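Local coordinates for cellulose binding protein (Clavibacter michiganensis subsp. michiganensis, PDB 4JS7), which probably hydrolyses internal beta-1,4-glucosidic linkages of cellulose as a full-length cellulase, of which this chain is the expansin-like, two-domain part, at residues Q144-T149 and T158-Q163. The protein carries 1 engineered substitution. Sequence-based numbering, arbitrary orientation.
Sequences QWLPLT and TPSPIQ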
ATOM      1  N   GLN A 144      25.764  -0.369  -9.775  1.00 41.78           N
ATOM      2  CA  GLN A 144      24.625   0.423 -10.217  1.00 38.96           C
ATOM      3  C   GLN A 144      23.325   0.005  -9.534  1.00 35.18           C
ATOM      4  O   GLN A 144      23.301  -0.909  -8.708  1.00 31.85           O
ATOM      5  CB  GLN A 144      24.470   0.313 -11.735  1.00 42.32           C
ATOM      6  CG  GLN A 144      25.670   0.824 -12.523  1.00 45.34           C
ATOM      7  CD  GLN A 144      26.063   2.241 -12.149  1.00 49.19           C
ATOM      8  OE1 GLN A 144      27.239   2.529 -11.920  1.00 56.87           O
ATOM      9  NE2 GLN A 144      25.083   3.139 -12.096  1.00 45.92           N
ATOM     10  N   TRP A 145      22.248   0.700  -9.880  1.00 34.05           N
ATOM     11  CA  TRP A 145      20.919   0.363  -9.396  1.00 29.95           C
ATOM     12  C   TRP A 145      19.977   0.185 -10.582  1.00 27.02           C
ATOM     13  O   TRP A 145      19.860   1.066 -11.433  1.00 27.96           O
ATOM     14  CB  TRP A 145      20.390   1.459  -8.466  1.00 29.28           C
ATOM     15  CG  TRP A 145      21.150   1.580  -7.180  1.00 30.75           C
ATOM     16  CD1 TRP A 145      22.096   2.515  -6.871  1.00 34.58           C
ATOM     17  CD2 TRP A 145      21.027   0.738  -6.028  1.00 27.56           C
ATOM     18  NE1 TRP A 145      22.569   2.307  -5.598  1.00 33.90           N
ATOM     19  CE2 TRP A 145      21.929   1.222  -5.058  1.00 29.19           C
ATOM     20  CE3 TRP A 145      20.244  -0.379  -5.720  1.00 23.00           C
ATOM     21  CZ2 TRP A 145      22.069   0.629  -3.806  1.00 26.75           C
ATOM     22  CZ3 TRP A 145      20.384  -0.967  -4.478  1.00 22.42           C
ATOM     23  CH2 TRP A 145      21.289  -0.462  -3.536  1.00 24.57           C
ATOM     24  N   LEU A 146      19.317  -0.966 -10.636  1.00 24.59           N
ATOM     25  CA  LEU A 146      18.342  -1.244 -11.683  1.00 23.62           C
ATOM     26  C   LEU A 146      16.953  -0.784 -11.241  1.00 19.92           C
ATOM     27  O   LEU A 146      16.391  -1.333 -10.297  1.00 17.29           O
ATOM     28  CB  LEU A 146      18.314  -2.739 -11.989  1.00 24.51           C
ATOM     29  CG  LEU A 146      17.380  -3.147 -13.126  1.00 27.32           C
ATOM     30  CD1 LEU A 146      17.989  -2.780 -14.473  1.00 29.00           C
ATOM     31  CD2 LEU A 146      17.067  -4.634 -13.051  1.00 29.75           C
ATOM     32  N   PRO A 147      16.394   0.226 -11.929  1.00 20.66           N
ATOM     33  CA  PRO A 147      15.085   0.772 -11.556  1.00 18.56           C
ATOM     34  C   PRO A 147      13.917  -0.119 -11.982  1.00 19.00           C
ATOM     35  O   PRO A 147      13.826  -0.507 -13.145  1.00 18.82           O
ATOM     36  CB  PRO A 147      15.043   2.104 -12.310  1.00 19.06           C
ATOM     37  CG  PRO A 147      15.879   1.869 -13.517  1.00 22.73           C
ATOM     38  CD  PRO A 147      16.975   0.929 -13.088  1.00 23.91           C
ATOM     39  N   LEU A 148      13.040  -0.444 -11.036  1.00 16.21           N
ATOM     40  CA  LEU A 148      11.822  -1.187 -11.339  1.00 14.83           C
ATOM     41  C   LEU A 148      10.699  -0.220 -11.684  1.00 15.25           C
ATOM     42  O   LEU A 148      10.775   0.966 -11.373  1.00 14.94           O
ATOM     43  CB  LEU A 148      11.401  -2.054 -10.151  1.00 14.52           C
ATOM     44  CG  LEU A 148      12.214  -3.328  -9.913  1.00 16.92           C
ATOM     45  CD1 LEU A 148      13.654  -3.009  -9.527  1.00 18.59           C
ATOM     46  CD2 LEU A 148      11.544  -4.186  -8.851  1.00 16.62           C
ATOM     47  N   THR A 149       9.653  -0.735 -12.321  1.00 15.66           N
ATOM     48  CA  THR A 149       8.532   0.091 -12.743  1.00 15.74           C
ATOM     49  C   THR A 149       7.284  -0.242 -11.930  1.00 13.85           C
ATOM     50  O   THR A 149       7.021  -1.402 -11.624  1.00 11.87           O
ATOM     51  CB  THR A 149       8.230  -0.110 -14.234  1.00 18.42           C
ATOM     52  OG1 THR A 149       8.009  -1.500 -14.493  1.00 21.33           O
ATOM     53  CG2 THR A 149       9.393   0.377 -15.083  1.00 20.49           C
ATOM     54  N   THR A 158      10.755  -5.650 -12.700  1.00 14.84           N
ATOM     55  CA  THR A 158      12.069  -5.413 -13.286  1.00 17.15           C
ATOM     56  C   THR A 158      11.989  -5.252 -14.805  1.00 19.28           C
ATOM     57  O   THR A 158      11.206  -5.934 -15.464  1.00 20.27           O
ATOM     58  CB  THR A 158      13.025  -6.573 -12.964  1.00 15.21           C
ATOM     59  OG1 THR A 158      12.462  -7.803 -13.436  1.00 11.44           O
ATOM     60  CG2 THR A 158      13.258  -6.680 -11.463  1.00 14.95           C
ATOM     61  N   PRO A 159      12.810  -4.349 -15.366  1.00 23.15           N
ATOM     62  CA  PRO A 159      12.827  -4.099 -16.809  1.00 25.19           C
ATOM     63  C   PRO A 159      13.868  -4.951 -17.534  1.00 26.04           C
ATOM     64  O   PRO A 159      13.944  -4.924 -18.762  1.00 29.29           O
ATOM     65  CB  PRO A 159      13.216  -2.625 -16.881  1.00 27.05           C
ATOM     66  CG  PRO A 159      14.170  -2.462 -15.738  1.00 27.59           C
ATOM     67  CD  PRO A 159      13.729  -3.440 -14.657  1.00 24.88           C
ATOM     68  N   SER A 160      14.661  -5.697 -16.771  1.00 24.22           N
ATOM     69  CA  SER A 160      15.731  -6.520 -17.325  1.00 24.62           C
ATOM     70  C   SER A 160      16.280  -7.410 -16.215  1.00 23.93           C
ATOM     71  O   SER A 160      16.016  -7.165 -15.037  1.00 23.40           O
ATOM     72  CB  SER A 160      16.838  -5.641 -17.907  1.00 25.81           C
ATOM     73  OG  SER A 160      17.329  -4.737 -16.938  1.00 26.78           O
ATOM     74  N   PRO A 161      17.047  -8.448 -16.583  1.00 24.25           N
ATOM     75  CA  PRO A 161      17.454  -9.448 -15.589  1.00 25.33           C
ATOM     76  C   PRO A 161      18.279  -8.866 -14.446  1.00 26.82           C
ATOM     77  O   PRO A 161      18.933  -7.835 -14.606  1.00 26.24           O
ATOM     78  CB  PRO A 161      18.288 -10.441 -16.410  1.00 25.39           C
ATOM     79  CG  PRO A 161      17.837 -10.248 -17.825  1.00 24.79           C
ATOM     80  CD  PRO A 161      17.523  -8.787 -17.934  1.00 25.48           C
ATOM     81  N   ILE A 162      18.232  -9.530 -13.297  1.00 25.07           N
ATOM     82  CA  ILE A 162      19.045  -9.140 -12.155  1.00 27.35           C
ATOM     83  C   ILE A 162      20.012 -10.265 -11.806  1.00 26.97           C
ATOM     84  O   ILE A 162      19.804 -11.416 -12.193  1.00 25.01           O
ATOM     85  CB  ILE A 162      18.176  -8.815 -10.933  1.00 29.54           C
ATOM     86  CG1 ILE A 162      17.436 -10.063 -10.452  1.00 27.95           C
ATOM     87  CG2 ILE A 162      17.183  -7.710 -11.271  1.00 31.13           C
ATOM     88  CD1 ILE A 162      17.470 -10.234  -8.955  1.00 27.61           C
ATOM     89  N   GLN A 163      21.063  -9.924 -11.071  1.00 30.54           N
ATOM     90  CA  GLN A 163      22.122 -10.875 -10.759  1.00 33.78           C
ATOM     91  C   GLN A 163      21.627 -12.034  -9.901  1.00 37.83           C
ATOM     92  O   GLN A 163      20.606 -11.930  -9.219  1.00 34.31           O
ATOM     93  CB  GLN A 163      23.286 -10.164 -10.059  1.00 35.98           C
ATOM     94  CG  GLN A 163      22.921  -9.505  -8.736  1.00 37.91           C
ATOM     95  CD  GLN A 163      23.952  -8.483  -8.285  1.00 40.57           C
ATOM     96  OE1 GLN A 163      24.671  -7.903  -9.101  1.00 41.77           O
ATOM     97  NE2 GLN A 163      24.029  -8.259  -6.979  1.00 42.03           N
TER
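The Pro-159 ring meets Leu-146 and Pro-147 in two ways. Both methyls of Leu-146 sit beyond its CG-CD edge, raised to one side of the ring plane, with Leu-146 CD2 3.9 Å from Pro-159 CD. Also beyond that edge, but displaced to the other side of the plane, stands the Pro-147 carbonyl, whose O is 3.3 Å from Pro-159 CG. The CB of Pro-147 points away from 158-163.

Leu-146 reaches across because its CG is anti to the backbone N (chi1 -177°), and its two branches then diverge. CD1 comes up to Ser-160 OG at 3.2 Å, while CD2 sits 3.6 Å from Ile-162 CG2, the Leu and Ile side chains crossing at roughly a right angle.

Both segments belong to the expansin C-terminal domain, an immunoglobulin-like beta-sandwich. Strands 144-150 and 156-157 form a hairpin there, joined by the Thr-149 to Val-157 backbone pairing. From Thr-158 onward the chain leaves strand 144-150: no hydrogen bond links the two segments, although Leu-148 CA and Thr-158 CA are still 4.7 Å apart. At that point their side chains run alongside one another, with Leu-148 CG 3.8 Å from Thr-158 CG2. Thr-158 OG1 instead bonds to Ala-123 N, and Leu-148 also touches Ile-139 of strand 134-141.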